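Local coordinates for xylose isomerase domain protein TIM barrel (Planctomyces limnophilus, PDB 3TVA) that binds a magnesium ion in a TIM barrel of the xylose isomerase-like family and probably acts as an isomerase, at residues K105-I119 with D143-H156. Numbering follows the deposited sequence.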
ATOM      1  N   LYS A 105       6.397  -3.988 -14.434  1.00 17.78           N
ATOM      2  CA  LYS A 105       7.556  -4.853 -14.663  1.00 19.27           C
ATOM      3  C   LYS A 105       8.897  -4.120 -14.528  1.00 17.47           C
ATOM      4  O   LYS A 105       9.838  -4.683 -13.992  1.00 16.97           O
ATOM      5  CB  LYS A 105       7.458  -5.591 -15.993  1.00 17.78           C
ATOM      6  CG  LYS A 105       6.298  -6.598 -16.026  1.00 18.07           C
ATOM      7  CD  LYS A 105       6.226  -7.292 -17.383  1.00 20.95           C
ATOM      8  CE  LYS A 105       4.949  -8.113 -17.496  1.00 23.42           C
ATOM      9  NZ  LYS A 105       4.840  -8.738 -18.829  1.00 26.27           N
ATOM     10  N   GLU A 106       8.986  -2.878 -14.995  1.00 13.27           N
ATOM     11  CA  GLU A 106      10.194  -2.072 -14.754  1.00 18.02           C
ATOM     12  C   GLU A 106      10.372  -1.777 -13.269  1.00 16.80           C
ATOM     13  O   GLU A 106      11.487  -1.713 -12.775  1.00 18.54           O
ATOM     14  CB  GLU A 106      10.119  -0.728 -15.468  1.00 23.46           C
ATOM     15  CG  GLU A 106      10.138  -0.772 -16.963  1.00 37.83           C
ATOM     16  CD  GLU A 106       9.802   0.598 -17.540  1.00 55.93           C
ATOM     17  OE1 GLU A 106       9.099   0.648 -18.582  1.00 62.74           O
ATOM     18  OE2 GLU A 106      10.222   1.619 -16.925  1.00 56.08           O
ATOM     19  N   ILE A 107       9.265  -1.565 -12.564  1.00 15.16           N
ATOM     20  CA  ILE A 107       9.335  -1.314 -11.132  1.00 13.63           C
ATOM     21  C   ILE A 107       9.812  -2.577 -10.407  1.00 16.31           C
ATOM     22  O   ILE A 107      10.618  -2.503  -9.477  1.00 17.84           O
ATOM     23  CB  ILE A 107       7.992  -0.764 -10.595  1.00 19.76           C
ATOM     24  CG1 ILE A 107       7.831   0.700 -11.043  1.00 19.99           C
ATOM     25  CG2 ILE A 107       7.921  -0.859  -9.070  1.00 16.71           C
ATOM     26  CD1 ILE A 107       6.381   1.187 -11.025  1.00 22.03           C
ATOM     27  N   SER A 108       9.345  -3.736 -10.868  1.00 15.74           N
ATOM     28  CA  SER A 108       9.862  -5.023 -10.385  1.00 14.98           C
ATOM     29  C   SER A 108      11.370  -5.169 -10.627  1.00 14.58           C
ATOM     30  O   SER A 108      12.102  -5.586  -9.730  1.00 15.73           O
ATOM     31  CB  SER A 108       9.093  -6.184 -11.036  1.00 13.09           C
ATOM     32  OG  SER A 108       9.641  -7.442 -10.665  1.00 19.65           O
ATOM     33  N   ASP A 109      11.837  -4.815 -11.830  1.00 14.16           N
ATOM     34  CA  ASP A 109      13.275  -4.790 -12.122  1.00 16.47           C
ATOM     35  C   ASP A 109      14.036  -3.854 -11.158  1.00 19.45           C
ATOM     36  O   ASP A 109      15.064  -4.219 -10.602  1.00 18.53           O
ATOM     37  CB  ASP A 109      13.539  -4.352 -13.582  1.00 17.21           C
ATOM     38  CG  ASP A 109      12.970  -5.324 -14.602  1.00 24.44           C
ATOM     39  OD1 ASP A 109      12.657  -6.481 -14.233  1.00 24.97           O
ATOM     40  OD2 ASP A 109      12.823  -4.929 -15.785  1.00 25.84           O
ATOM     41  N   PHE A 110      13.516  -2.649 -10.963  1.00 18.05           N
ATOM     42  CA  PHE A 110      14.122  -1.682 -10.047  1.00 17.90           C
ATOM     43  C   PHE A 110      14.185  -2.217  -8.611  1.00 19.15           C
ATOM     44  O   PHE A 110      15.225  -2.104  -7.935  1.00 19.34           O
ATOM     45  CB  PHE A 110      13.327  -0.371 -10.094  1.00 21.32           C
ATOM     46  CG  PHE A 110      13.842   0.702  -9.163  1.00 23.01           C
ATOM     47  CD1 PHE A 110      13.294   0.863  -7.897  1.00 20.15           C
ATOM     48  CD2 PHE A 110      14.846   1.570  -9.571  1.00 22.33           C
ATOM     49  CE1 PHE A 110      13.749   1.858  -7.036  1.00 17.83           C
ATOM     50  CE2 PHE A 110      15.311   2.572  -8.714  1.00 23.79           C
ATOM     51  CZ  PHE A 110      14.763   2.710  -7.444  1.00 19.50           C
ATOM     52  N   ALA A 111      13.077  -2.793  -8.138  1.00 14.34           N
ATOM     53  CA  ALA A 111      13.035  -3.374  -6.790  1.00 15.19           C
ATOM     54  C   ALA A 111      14.070  -4.507  -6.624  1.00 20.05           C
ATOM     55  O   ALA A 111      14.691  -4.657  -5.571  1.00 17.59           O
ATOM     56  CB  ALA A 111      11.630  -3.899  -6.473  1.00 13.04           C
ATOM     57  N   SER A 112      14.254  -5.298  -7.675  1.00 18.93           N
ATOM     58  CA  SER A 112      15.269  -6.354  -7.660  1.00 23.19           C
ATOM     59  C   SER A 112      16.705  -5.800  -7.531  1.00 21.11           C
ATOM     60  O   SER A 112      17.506  -6.310  -6.761  1.00 20.82           O
ATOM     61  CB  SER A 112      15.140  -7.221  -8.915  1.00 26.39           C
ATOM     62  OG  SER A 112      16.114  -8.238  -8.914  1.00 35.54           O
ATOM     63  N   TRP A 113      17.019  -4.748  -8.276  1.00 17.23           N
ATOM     64  CA  TRP A 113      18.319  -4.089  -8.163  1.00 21.34           C
ATOM     65  C   TRP A 113      18.524  -3.453  -6.777  1.00 20.99           C
ATOM     66  O   TRP A 113      19.622  -3.445  -6.237  1.00 24.23           O
ATOM     67  CB  TRP A 113      18.453  -3.031  -9.257  1.00 21.16           C
ATOM     68  CG  TRP A 113      18.464  -3.575 -10.650  1.00 30.24           C
ATOM     69  CD1 TRP A 113      19.071  -4.726 -11.079  1.00 35.96           C
ATOM     70  CD2 TRP A 113      17.851  -2.985 -11.814  1.00 27.58           C
ATOM     71  NE1 TRP A 113      18.879  -4.883 -12.437  1.00 36.74           N
ATOM     72  CE2 TRP A 113      18.130  -3.835 -12.910  1.00 34.59           C
ATOM     73  CE3 TRP A 113      17.107  -1.819 -12.037  1.00 25.61           C
ATOM     74  CZ2 TRP A 113      17.678  -3.556 -14.214  1.00 33.93           C
ATOM     75  CZ3 TRP A 113      16.659  -1.543 -13.331  1.00 31.53           C
ATOM     76  CH2 TRP A 113      16.950  -2.409 -14.404  1.00 31.01           C
ATOM     77  N   VAL A 114      17.446  -2.941  -6.199  1.00 18.40           N
ATOM     78  CA  VAL A 114      17.472  -2.356  -4.865  1.00 21.23           C
ATOM     79  C   VAL A 114      17.618  -3.430  -3.784  1.00 22.54           C
ATOM     80  O   VAL A 114      18.191  -3.172  -2.725  1.00 20.17           O
ATOM     81  CB  VAL A 114      16.198  -1.485  -4.618  1.00 19.29           C
ATOM     82  CG1 VAL A 114      16.009  -1.160  -3.151  1.00 20.53           C
ATOM     83  CG2 VAL A 114      16.287  -0.192  -5.435  1.00 18.69           C
ATOM     84  N   GLY A 115      17.124  -4.636  -4.059  1.00 21.17           N
ATOM     85  CA  GLY A 115      17.168  -5.711  -3.081  1.00 20.69           C
ATOM     86  C   GLY A 115      15.889  -5.811  -2.260  1.00 26.70           C
ATOM     87  O   GLY A 115      15.871  -6.414  -1.188  1.00 28.25           O
ATOM     88  N   CYS A 116      14.811  -5.215  -2.761  1.00 21.48           N
ATOM     89  CA  CYS A 116      13.526  -5.237  -2.066  1.00 19.21           C
ATOM     90  C   CYS A 116      12.653  -6.405  -2.551  1.00 21.30           C
ATOM     91  O   CYS A 116      12.396  -6.533  -3.748  1.00 21.49           O
ATOM     92  CB  CYS A 116      12.796  -3.916  -2.306  1.00 21.27           C
ATOM     93  SG  CYS A 116      11.165  -3.844  -1.576  1.00 25.89           S
ATOM     94  N   PRO A 117      12.208  -7.266  -1.615  1.00 20.68           N
ATOM     95  CA  PRO A 117      11.460  -8.520  -1.832  1.00 22.53           C
ATOM     96  C   PRO A 117      10.024  -8.341  -2.342  1.00 17.27           C
ATOM     97  O   PRO A 117       9.354  -9.333  -2.655  1.00 16.39           O
ATOM     98  CB  PRO A 117      11.503  -9.208  -0.454  1.00 26.58           C
ATOM     99  CG  PRO A 117      11.536  -8.065   0.506  1.00 30.09           C
ATOM    100  CD  PRO A 117      12.374  -6.980  -0.176  1.00 25.09           C
ATOM    101  N   ALA A 118       9.504  -7.117  -2.323  1.00 15.58           N
ATOM    102  CA  ALA A 118       8.097  -6.945  -2.641  1.00 13.98           C
ATOM    103  C   ALA A 118       7.780  -5.660  -3.386  1.00 15.61           C
ATOM    104  O   ALA A 118       8.406  -4.620  -3.167  1.00 15.59           O
ATOM    105  CB  ALA A 118       7.255  -7.035  -1.351  1.00 14.30           C
ATOM    106  N   ILE A 119       6.790  -5.742  -4.269  1.00 15.79           N
ATOM    107  CA  ILE A 119       6.243  -4.555  -4.907  1.00 16.26           C
ATOM    108  C   ILE A 119       4.755  -4.462  -4.596  1.00 19.55           C
ATOM    109  O   ILE A 119       4.116  -5.466  -4.275  1.00 17.34           O
ATOM    110  CB  ILE A 119       6.461  -4.550  -6.442  1.00 17.97           C
ATOM    111  CG1 ILE A 119       5.822  -5.777  -7.087  1.00 16.87           C
ATOM    112  CG2 ILE A 119       7.959  -4.444  -6.785  1.00 15.08           C
ATOM    113  CD1 ILE A 119       6.153  -5.896  -8.578  1.00 22.04           C
ATOM    114  N   ASP A 143       0.545 -12.704 -15.278  1.00 23.23           N
ATOM    115  CA  ASP A 143       1.720 -12.335 -16.049  1.00 22.50           C
ATOM    116  C   ASP A 143       2.699 -11.489 -15.224  1.00 24.13           C
ATOM    117  O   ASP A 143       3.908 -11.733 -15.231  1.00 23.90           O
ATOM    118  CB  ASP A 143       1.269 -11.578 -17.303  1.00 34.55           C
ATOM    119  CG  ASP A 143       2.423 -11.163 -18.185  1.00 47.39           C
ATOM    120  OD1 ASP A 143       3.305 -12.004 -18.460  1.00 54.34           O
ATOM    121  OD2 ASP A 143       2.442  -9.988 -18.611  1.00 51.71           O
ATOM    122  N   LEU A 144       2.183 -10.488 -14.516  1.00 20.32           N
ATOM    123  CA  LEU A 144       3.030  -9.695 -13.630  1.00 20.23           C
ATOM    124  C   LEU A 144       3.618 -10.551 -12.497  1.00 19.83           C
ATOM    125  O   LEU A 144       4.777 -10.370 -12.103  1.00 19.24           O
ATOM    126  CB  LEU A 144       2.233  -8.526 -13.055  1.00 25.10           C
ATOM    127  CG  LEU A 144       2.923  -7.638 -12.014  1.00 32.46           C
ATOM    128  CD1 LEU A 144       4.229  -7.001 -12.554  1.00 27.39           C
ATOM    129  CD2 LEU A 144       1.937  -6.562 -11.540  1.00 33.44           C
ATOM    130  N   LEU A 145       2.821 -11.483 -11.973  1.00 14.33           N
ATOM    131  CA  LEU A 145       3.285 -12.352 -10.889  1.00 16.66           C
ATOM    132  C   LEU A 145       4.431 -13.263 -11.323  1.00 12.52           C
ATOM    133  O   LEU A 145       5.355 -13.530 -10.551  1.00 17.28           O
ATOM    134  CB  LEU A 145       2.121 -13.173 -10.327  1.00 11.88           C
ATOM    135  CG  LEU A 145       1.247 -12.285  -9.435  1.00 15.92           C
ATOM    136  CD1 LEU A 145      -0.150 -12.851  -9.365  1.00 11.29           C
ATOM    137  CD2 LEU A 145       1.864 -12.156  -8.035  1.00 14.35           C
ATOM    138  N   THR A 146       4.388 -13.715 -12.566  1.00 14.68           N
ATOM    139  CA  THR A 146       5.477 -14.539 -13.113  1.00 13.93           C
ATOM    140  C   THR A 146       6.766 -13.719 -13.176  1.00 16.45           C
ATOM    141  O   THR A 146       7.848 -14.203 -12.821  1.00 18.15           O
ATOM    142  CB  THR A 146       5.116 -15.056 -14.517  1.00 18.36           C
ATOM    143  OG1 THR A 146       4.014 -15.958 -14.403  1.00 20.07           O
ATOM    144  CG2 THR A 146       6.324 -15.780 -15.226  1.00 12.70           C
ATOM    145  N   HIS A 147       6.641 -12.471 -13.619  1.00 16.26           N
ATOM    146  CA  HIS A 147       7.797 -11.600 -13.768  1.00 16.45           C
ATOM    147  C   HIS A 147       8.415 -11.362 -12.393  1.00 16.39           C
ATOM    148  O   HIS A 147       9.637 -11.443 -12.213  1.00 16.98           O
ATOM    149  CB  HIS A 147       7.379 -10.270 -14.403  1.00 18.20           C
ATOM    150  CG  HIS A 147       8.531  -9.362 -14.713  1.00 17.74           C
ATOM    151  ND1 HIS A 147       9.149  -9.338 -15.944  1.00 22.19           N
ATOM    152  CD2 HIS A 147       9.190  -8.465 -13.947  1.00 16.44           C
ATOM    153  CE1 HIS A 147      10.132  -8.456 -15.929  1.00 22.18           C
ATOM    154  NE2 HIS A 147      10.178  -7.911 -14.729  1.00 20.51           N
ATOM    155  N   ALA A 148       7.563 -11.087 -11.412  1.00 15.39           N
ATOM    156  CA  ALA A 148       8.031 -10.901 -10.045  1.00 13.71           C
ATOM    157  C   ALA A 148       8.643 -12.181  -9.453  1.00 15.82           C
ATOM    158  O   ALA A 148       9.672 -12.117  -8.766  1.00 16.28           O
ATOM    159  CB  ALA A 148       6.899 -10.380  -9.152  1.00 15.19           C
ATOM    160  N   ALA A 149       8.017 -13.330  -9.706  1.00 13.43           N
ATOM    161  CA  ALA A 149       8.557 -14.609  -9.226  1.00 16.75           C
ATOM    162  C   ALA A 149       9.967 -14.832  -9.764  1.00 17.60           C
ATOM    163  O   ALA A 149      10.839 -15.330  -9.049  1.00 16.75           O
ATOM    164  CB  ALA A 149       7.654 -15.789  -9.632  1.00 14.90           C
ATOM    165  N   ASN A 150      10.196 -14.469 -11.023  1.00 14.65           N
ATOM    166  CA  ASN A 150      11.538 -14.615 -11.591  1.00 17.93           C
ATOM    167  C   ASN A 150      12.566 -13.710 -10.896  1.00 20.35           C
ATOM    168  O   ASN A 150      13.772 -13.912 -11.030  1.00 20.43           O
ATOM    169  CB  ASN A 150      11.525 -14.422 -13.111  1.00 17.09           C
ATOM    170  CG  ASN A 150      10.816 -15.567 -13.819  1.00 22.37           C
ATOM    171  OD1 ASN A 150      10.744 -16.682 -13.293  1.00 20.68           O
ATOM    172  ND2 ASN A 150      10.270 -15.298 -14.993  1.00 20.91           N
ATOM    173  N   HIS A 151      12.086 -12.720 -10.146  1.00 16.15           N
ATOM    174  CA  HIS A 151      12.967 -11.912  -9.291  1.00 19.20           C
ATOM    175  C   HIS A 151      12.970 -12.350  -7.816  1.00 23.53           C
ATOM    176  O   HIS A 151      13.594 -11.698  -6.990  1.00 20.51           O
ATOM    177  CB  HIS A 151      12.633 -10.411  -9.393  1.00 18.12           C
ATOM    178  CG  HIS A 151      13.081  -9.768 -10.674  1.00 22.90           C
ATOM    179  ND1 HIS A 151      14.343  -9.953 -11.199  1.00 28.09           N
ATOM    180  CD2 HIS A 151      12.448  -8.912 -11.513  1.00 25.63           C
ATOM    181  CE1 HIS A 151      14.461  -9.260 -12.320  1.00 26.46           C
ATOM    182  NE2 HIS A 151      13.322  -8.624 -12.536  1.00 28.34           N
ATOM    183  N   GLY A 152      12.238 -13.410  -7.470  1.00 20.68           N
ATOM    184  CA  GLY A 152      12.093 -13.758  -6.065  1.00 20.95           C
ATOM    185  C   GLY A 152      11.207 -12.769  -5.298  1.00 20.51           C
ATOM    186  O   GLY A 152      11.364 -12.575  -4.093  1.00 20.72           O
ATOM    187  N   GLN A 153      10.238 -12.172  -5.977  1.00 16.55           N
ATOM    188  CA  GLN A 153       9.428 -11.120  -5.354  1.00 16.55           C
ATOM    189  C   GLN A 153       7.972 -11.504  -5.210  1.00 14.85           C
ATOM    190  O   GLN A 153       7.459 -12.346  -5.947  1.00 15.42           O
ATOM    191  CB  GLN A 153       9.449  -9.834  -6.192  1.00 15.80           C
ATOM    192  CG  GLN A 153      10.735  -9.114  -6.253  1.00 22.52           C
ATOM    193  CD  GLN A 153      10.732  -8.024  -7.328  1.00 24.36           C
ATOM    194  OE1 GLN A 153       9.729  -7.798  -8.013  1.00 22.83           O
ATOM    195  NE2 GLN A 153      11.861  -7.364  -7.486  1.00 22.15           N
ATOM    196  N   ALA A 154       7.310 -10.824  -4.284  1.00 15.16           N
ATOM    197  CA  ALA A 154       5.871 -10.932  -4.096  1.00 16.55           C
ATOM    198  C   ALA A 154       5.207  -9.631  -4.562  1.00 18.59           C
ATOM    199  O   ALA A 154       5.830  -8.560  -4.547  1.00 14.62           O
ATOM    200  CB  ALA A 154       5.552 -11.178  -2.594  1.00 13.97           C
ATOM    201  N   VAL A 155       3.959  -9.736  -5.013  1.00 17.89           N
ATOM    202  CA  VAL A 155       3.129  -8.566  -5.309  1.00 15.18           C
ATOM    203  C   VAL A 155       2.052  -8.414  -4.222  1.00 16.02           C
ATOM    204  O   VAL A 155       1.314  -9.363  -3.928  1.00 16.17           O
ATOM    205  CB  VAL A 155       2.442  -8.702  -6.673  1.00 13.84           C
ATOM    206  CG1 VAL A 155       1.539  -7.502  -6.939  1.00 15.97           C
ATOM    207  CG2 VAL A 155       3.490  -8.858  -7.781  1.00 17.44           C
ATOM    208  N   HIS A 156       1.980  -7.229  -3.620  1.00 13.11           N
ATOM    209  CA  HIS A 156       1.012  -6.943  -2.559  1.00 14.99           C
ATOM    210  C   HIS A 156      -0.075  -6.007  -3.090  1.00 20.03           C
ATOM    211  O   HIS A 156       0.204  -4.842  -3.434  1.00 17.04           O
ATOM    212  CB  HIS A 156       1.710  -6.265  -1.370  1.00 12.55           C
ATOM    213  CG  HIS A 156       2.779  -7.093  -0.721  1.00  9.83           C
ATOM    214  ND1 HIS A 156       3.479  -6.658   0.391  1.00 14.79           N
ATOM    215  CD2 HIS A 156       3.269  -8.322  -1.010  1.00 11.36           C
ATOM    216  CE1 HIS A 156       4.361  -7.576   0.743  1.00 12.03           C
ATOM    217  NE2 HIS A 156       4.254  -8.599  -0.090  1.00 13.28           N
TER
HETATM  218  O   HOH W   1      13.878  -8.287  -5.416  1.00 29.52           O
HETATM  219  O   HOH W   2       9.431 -12.291  -1.736  1.00 39.73           O
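Helices 105-114 and 143-149 pack side by side, and the strands that follow them, 118-119 and 154-156, pair in parallel. These are neighbouring helix-strand units of a TIM barrel; strand 118-121, helix 132-149 and strand 154-158 form a beta-alpha-beta unit, whose last strand leads to the magnesium ligand Glu158. The axes of these helix segments run 18° apart, 9.8 Å at closest approach. Hydrogen bonds from Ala154 N to Pro117 O, Ile119 N to Ala154 O and His156 N to Ile119 O join the strands. Gln153, just before strand 154-156, sends its extended side chain to helix 105-114 and grips Ser108 twice. NE2 donates to Ser108 O at 2.9 Å and 169°, with that oxygen in the amide plane of Gln153; OE1 accepts from Ser108 OG at 2.7 Å. A water links NE2 to Cys116 O. With an alanine in place of Gln153, Ser108 OG would probably lose its acceptor and Ser108 O one of its two donors, the other being Ser112 N. Asp109 OD1 accepts from His147 NE2 at 2.9 Å, above the carboxylate plane, and from His151 NE2 at 2.8 Å, on the anti side. Lys105 CB makes a CH-pi contact, 3.8 Å from the His147 ring centroid, and NZ a salt bridge to Asp143 OD2 at 2.7 Å. Ser112 CB covers a face of His151. Two N-H donors on OD1 fit an ionised Asp109, which would probably favour a proton on a ring; the second ring and Lys105 would work against charging both.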